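Cellulase (PDB 5HOS) probably hydrolyses internal beta-1,4-glucosidic bonds of cellulose, as an endo-beta-1,4-glucanase of glycoside hydrolase family 5. Local coordinates at residues I176-V190 against M214-E227. Numbering follows the deposited sequence.
Sequences IDTIRKTGATNLILV and MASIRDPLNRYAIE. With SO4 (sulfate ion), chain B.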
# COMPACT_ATOMS: atom_id res chain seq x y z
N ILE A 176 -7.70 13.06 5.57
CA ILE A 176 -9.01 12.43 5.30
C ILE A 176 -10.09 13.50 5.18
O ILE A 176 -10.86 13.52 4.21
CB ILE A 176 -9.39 11.40 6.39
CG1 ILE A 176 -8.47 10.17 6.33
CG2 ILE A 176 -10.85 10.97 6.29
CD1 ILE A 176 -8.44 9.37 7.61
N ASP A 177 -10.13 14.40 6.15
CA ASP A 177 -11.12 15.49 6.13
C ASP A 177 -10.98 16.37 4.88
O ASP A 177 -11.98 16.76 4.25
CB ASP A 177 -11.03 16.35 7.40
CG ASP A 177 -11.50 15.61 8.66
OD1 ASP A 177 -12.08 14.50 8.56
OD2 ASP A 177 -11.31 16.16 9.76
N THR A 178 -9.73 16.67 4.51
CA THR A 178 -9.43 17.46 3.31
C THR A 178 -9.94 16.77 2.04
O THR A 178 -10.56 17.40 1.20
CB THR A 178 -7.92 17.71 3.20
OG1 THR A 178 -7.48 18.42 4.37
CG2 THR A 178 -7.58 18.50 1.96
N ILE A 179 -9.67 15.47 1.93
CA ILE A 179 -10.14 14.69 0.81
C ILE A 179 -11.66 14.77 0.71
O ILE A 179 -12.18 15.02 -0.38
CB ILE A 179 -9.65 13.23 0.88
CG1 ILE A 179 -8.14 13.19 0.60
CG2 ILE A 179 -10.37 12.35 -0.14
CD1 ILE A 179 -7.46 11.91 1.02
N ARG A 180 -12.34 14.56 1.82
CA ARG A 180 -13.82 14.57 1.82
C ARG A 180 -14.40 15.93 1.53
O ARG A 180 -15.47 16.03 0.91
CB ARG A 180 -14.39 13.99 3.13
CG ARG A 180 -14.09 12.51 3.38
CD ARG A 180 -14.12 11.66 2.12
NE ARG A 180 -13.98 10.24 2.41
CZ ARG A 180 -13.69 9.31 1.50
NH1 ARG A 180 -13.52 9.64 0.22
NH2 ARG A 180 -13.55 8.05 1.88
N LYS A 181 -13.71 16.99 1.93
CA LYS A 181 -14.18 18.34 1.64
C LYS A 181 -14.17 18.62 0.12
O LYS A 181 -14.96 19.45 -0.34
CB LYS A 181 -13.41 19.39 2.44
CG LYS A 181 -14.17 20.69 2.61
CD LYS A 181 -13.59 21.59 3.69
CE LYS A 181 -14.52 22.76 3.95
NZ LYS A 181 -13.87 23.80 4.79
N THR A 182 -13.34 17.91 -0.66
CA THR A 182 -13.37 18.04 -2.13
C THR A 182 -14.61 17.41 -2.77
O THR A 182 -14.90 17.69 -3.93
CB THR A 182 -12.17 17.39 -2.84
OG1 THR A 182 -12.26 15.96 -2.75
CG2 THR A 182 -10.85 17.89 -2.29
N GLY A 183 -15.31 16.55 -2.04
CA GLY A 183 -16.45 15.79 -2.56
C GLY A 183 -16.08 14.41 -3.07
O GLY A 183 -16.95 13.62 -3.40
N ALA A 184 -14.79 14.10 -3.11
CA ALA A 184 -14.32 12.81 -3.58
C ALA A 184 -14.82 11.68 -2.69
O ALA A 184 -14.67 11.73 -1.46
CB ALA A 184 -12.80 12.80 -3.63
N THR A 185 -15.40 10.66 -3.32
CA THR A 185 -15.97 9.51 -2.63
C THR A 185 -15.10 8.26 -2.66
O THR A 185 -15.55 7.19 -2.26
CB THR A 185 -17.32 9.15 -3.27
OG1 THR A 185 -17.12 8.88 -4.66
CG2 THR A 185 -18.30 10.28 -3.10
N ASN A 186 -13.86 8.40 -3.09
CA ASN A 186 -12.95 7.28 -3.22
C ASN A 186 -12.67 6.57 -1.90
O ASN A 186 -12.72 7.18 -0.83
CB ASN A 186 -11.61 7.72 -3.78
CG ASN A 186 -11.74 8.59 -5.02
OD1 ASN A 186 -12.28 9.69 -4.95
ND2 ASN A 186 -11.22 8.13 -6.12
N LEU A 187 -12.35 5.30 -2.01
CA LEU A 187 -11.84 4.56 -0.89
C LEU A 187 -10.49 5.12 -0.47
O LEU A 187 -9.64 5.40 -1.33
CB LEU A 187 -11.68 3.10 -1.26
CG LEU A 187 -10.98 2.21 -0.24
CD1 LEU A 187 -11.85 2.02 1.00
CD2 LEU A 187 -10.60 0.91 -0.90
N ILE A 188 -10.31 5.28 0.84
CA ILE A 188 -9.06 5.74 1.41
C ILE A 188 -8.44 4.62 2.26
O ILE A 188 -9.12 4.03 3.07
CB ILE A 188 -9.24 7.00 2.29
CG1 ILE A 188 -9.80 8.16 1.46
CG2 ILE A 188 -7.91 7.40 2.92
CD1 ILE A 188 -10.32 9.32 2.29
N LEU A 189 -7.15 4.37 2.07
CA LEU A 189 -6.39 3.45 2.91
C LEU A 189 -5.54 4.27 3.89
O LEU A 189 -4.72 5.10 3.47
CB LEU A 189 -5.52 2.52 2.07
CG LEU A 189 -6.24 1.67 1.01
CD1 LEU A 189 -5.24 0.77 0.31
CD2 LEU A 189 -7.37 0.85 1.59
N VAL A 190 -5.76 4.02 5.19
CA VAL A 190 -5.20 4.83 6.28
C VAL A 190 -4.23 3.95 7.08
O VAL A 190 -4.64 2.98 7.71
CB VAL A 190 -6.31 5.30 7.25
CG1 VAL A 190 -5.74 6.28 8.28
CG2 VAL A 190 -7.45 5.95 6.49
N MET A 214 -5.28 5.03 16.36
CA MET A 214 -6.07 4.78 15.17
C MET A 214 -7.52 4.40 15.49
O MET A 214 -8.35 4.45 14.60
CB MET A 214 -5.40 3.71 14.31
CG MET A 214 -3.99 4.08 13.85
SD MET A 214 -3.81 5.61 12.88
CE MET A 214 -4.94 5.24 11.56
N ALA A 215 -7.82 4.08 16.75
CA ALA A 215 -9.21 3.78 17.16
C ALA A 215 -10.15 4.96 16.94
O ALA A 215 -11.33 4.76 16.61
CB ALA A 215 -9.26 3.36 18.62
N SER A 216 -9.64 6.17 17.11
CA SER A 216 -10.48 7.36 16.99
C SER A 216 -10.52 7.94 15.56
O SER A 216 -11.19 8.95 15.35
CB SER A 216 -10.02 8.43 17.99
OG SER A 216 -8.65 8.75 17.79
N ILE A 217 -9.84 7.31 14.60
CA ILE A 217 -9.94 7.76 13.19
C ILE A 217 -11.39 7.70 12.72
O ILE A 217 -12.09 6.71 12.94
CB ILE A 217 -9.07 6.94 12.22
CG1 ILE A 217 -7.61 7.38 12.33
CG2 ILE A 217 -9.50 7.11 10.75
CD1 ILE A 217 -7.29 8.79 11.84
N ARG A 218 -11.80 8.78 12.06
CA ARG A 218 -13.13 8.89 11.48
C ARG A 218 -13.00 9.32 10.01
O ARG A 218 -11.97 9.87 9.57
CB ARG A 218 -13.98 9.88 12.28
CG ARG A 218 -14.24 9.46 13.72
CD ARG A 218 -15.19 8.26 13.85
NE ARG A 218 -15.31 7.78 15.24
CZ ARG A 218 -14.55 6.84 15.83
NH1 ARG A 218 -13.56 6.22 15.17
NH2 ARG A 218 -14.78 6.51 17.10
N ASP A 219 -14.04 9.03 9.25
CA ASP A 219 -14.13 9.41 7.85
C ASP A 219 -15.50 10.04 7.65
O ASP A 219 -16.49 9.35 7.84
CB ASP A 219 -13.99 8.17 6.95
CG ASP A 219 -14.09 8.49 5.46
OD1 ASP A 219 -14.40 9.64 5.07
OD2 ASP A 219 -13.87 7.55 4.66
N PRO A 220 -15.56 11.33 7.26
CA PRO A 220 -16.87 11.96 6.98
C PRO A 220 -17.81 11.22 6.00
O PRO A 220 -19.02 11.40 6.09
CB PRO A 220 -16.49 13.33 6.41
CG PRO A 220 -15.20 13.65 7.09
CD PRO A 220 -14.47 12.33 7.20
N LEU A 221 -17.26 10.42 5.08
CA LEU A 221 -18.08 9.58 4.18
C LEU A 221 -18.06 8.08 4.52
O LEU A 221 -18.68 7.28 3.84
CB LEU A 221 -17.64 9.78 2.71
CG LEU A 221 -17.73 11.18 2.10
CD1 LEU A 221 -17.43 11.12 0.61
CD2 LEU A 221 -19.08 11.84 2.32
N ASN A 222 -17.36 7.70 5.58
CA ASN A 222 -17.28 6.31 6.02
C ASN A 222 -16.94 5.31 4.91
O ASN A 222 -17.61 4.31 4.73
CB ASN A 222 -18.58 5.92 6.73
CG ASN A 222 -18.41 4.70 7.63
OD1 ASN A 222 -17.29 4.34 8.01
ND2 ASN A 222 -19.51 4.07 7.98
N ARG A 223 -15.86 5.58 4.17
CA ARG A 223 -15.38 4.67 3.14
C ARG A 223 -13.86 4.60 3.17
O ARG A 223 -13.17 5.24 2.37
CB ARG A 223 -15.87 5.07 1.75
CG ARG A 223 -15.77 3.91 0.78
CD ARG A 223 -15.75 4.34 -0.67
NE ARG A 223 -15.46 3.22 -1.55
CZ ARG A 223 -15.34 3.30 -2.87
NH1 ARG A 223 -15.51 4.47 -3.50
NH2 ARG A 223 -15.07 2.21 -3.58
N TYR A 224 -13.37 3.81 4.11
CA TYR A 224 -11.93 3.67 4.33
C TYR A 224 -11.60 2.31 4.90
O TYR A 224 -12.48 1.57 5.32
CB TYR A 224 -11.44 4.78 5.27
CG TYR A 224 -11.85 4.62 6.73
CD1 TYR A 224 -13.15 4.91 7.15
CD2 TYR A 224 -10.93 4.19 7.67
CE1 TYR A 224 -13.51 4.77 8.49
CE2 TYR A 224 -11.28 4.05 9.00
CZ TYR A 224 -12.57 4.34 9.41
OH TYR A 224 -12.88 4.19 10.74
N ALA A 225 -10.31 1.98 4.89
CA ALA A 225 -9.81 0.81 5.58
C ALA A 225 -8.48 1.16 6.20
O ALA A 225 -7.81 2.09 5.75
CB ALA A 225 -9.66 -0.37 4.62
N ILE A 226 -8.13 0.43 7.25
CA ILE A 226 -6.84 0.57 7.91
C ILE A 226 -5.84 -0.26 7.14
O ILE A 226 -6.04 -1.46 6.93
CB ILE A 226 -6.90 0.10 9.38
CG1 ILE A 226 -7.99 0.86 10.16
CG2 ILE A 226 -5.54 0.24 10.06
CD1 ILE A 226 -7.84 2.37 10.15
N GLU A 227 -4.74 0.37 6.74
CA GLU A 227 -3.70 -0.28 5.97
C GLU A 227 -2.67 -0.83 6.93
O GLU A 227 -2.15 -0.08 7.75
CB GLU A 227 -3.05 0.71 5.02
CG GLU A 227 -1.81 0.15 4.31
CD GLU A 227 -1.28 1.03 3.21
OE1 GLU A 227 -2.05 1.81 2.64
OE2 GLU A 227 -0.07 0.93 2.88
S SO4 B . -15.07 -0.52 -0.79
O1 SO4 B . -15.20 0.64 0.12
O2 SO4 B . -16.41 -0.96 -1.23
O3 SO4 B . -14.27 -0.15 -1.96
O4 SO4 B . -14.44 -1.64 -0.06
O HOH W 1 -15.93 6.60 -5.74
O HOH W 2 -1.78 4.58 3.08
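The guanidinium of Arg180 carries Leu221 CB over one face and Ile188 CD1 over the other, 3.4 Å above the centre, while its edges meet the Asp219 carboxylate and the carbonyl oxygen of Asn186. Guanidinium and carboxylate planes lie only 12° apart, and two nitrogens each take one oxygen, a side-on salt bridge: Arg180 NE reaches Asp219 OD1 at 2.8 Å, and NH2 reaches OD2 at the same distance, each nearly straight and on a syn lone pair. From above the carboxylate plane the backbone N of Leu221 and of Arg223 bond to OD1 and OD2, the first closing an Asx turn. Each carboxylate oxygen thus has two donors, which probably helps keep Asp219 ionised. Arg180 also grips Asn186 O end-on with NH1 and NH2; its CB and CG lie against the Pro220 ring, and the bend at chi2 (-37°) brings CD against Leu221 CG.

The Arg223 guanidinium has Leu187 N 3.4 Å above one face, toward the rim. At its edge NH1 donates to Thr185 O (3.0 Å), whereas NE and NH2, on an extended chain, bind O1 and O3 of a sulfate probably from the crystallisation liquor; NH2 also bonds to Asn150. Lys28, Tyr29 and Arg266 complete the anion's site.

Segments 176-190 and 214-227 run into adjacent strands, 188-191 and 224-231, of the eight-stranded TIM barrel, and Arg180 ties helix 165-181 to the loop entering strand 224-231. Parallel pairing is established by alternating bonds, among them Ala225 N to Ile188 O (3.0 Å) and Val190 N to Ala225 O (2.9 Å). On the Ile188 and Val190 face, Val190 CG1 packs against Met214 CE at 3.5 Å. On the opposite face, Leu189 CD2 meets Ala225 CB. A water may link Leu189 O to OE1 of Glu227, whose OE2 makes a salt bridge to Arg72 and a hydrogen bond to His229.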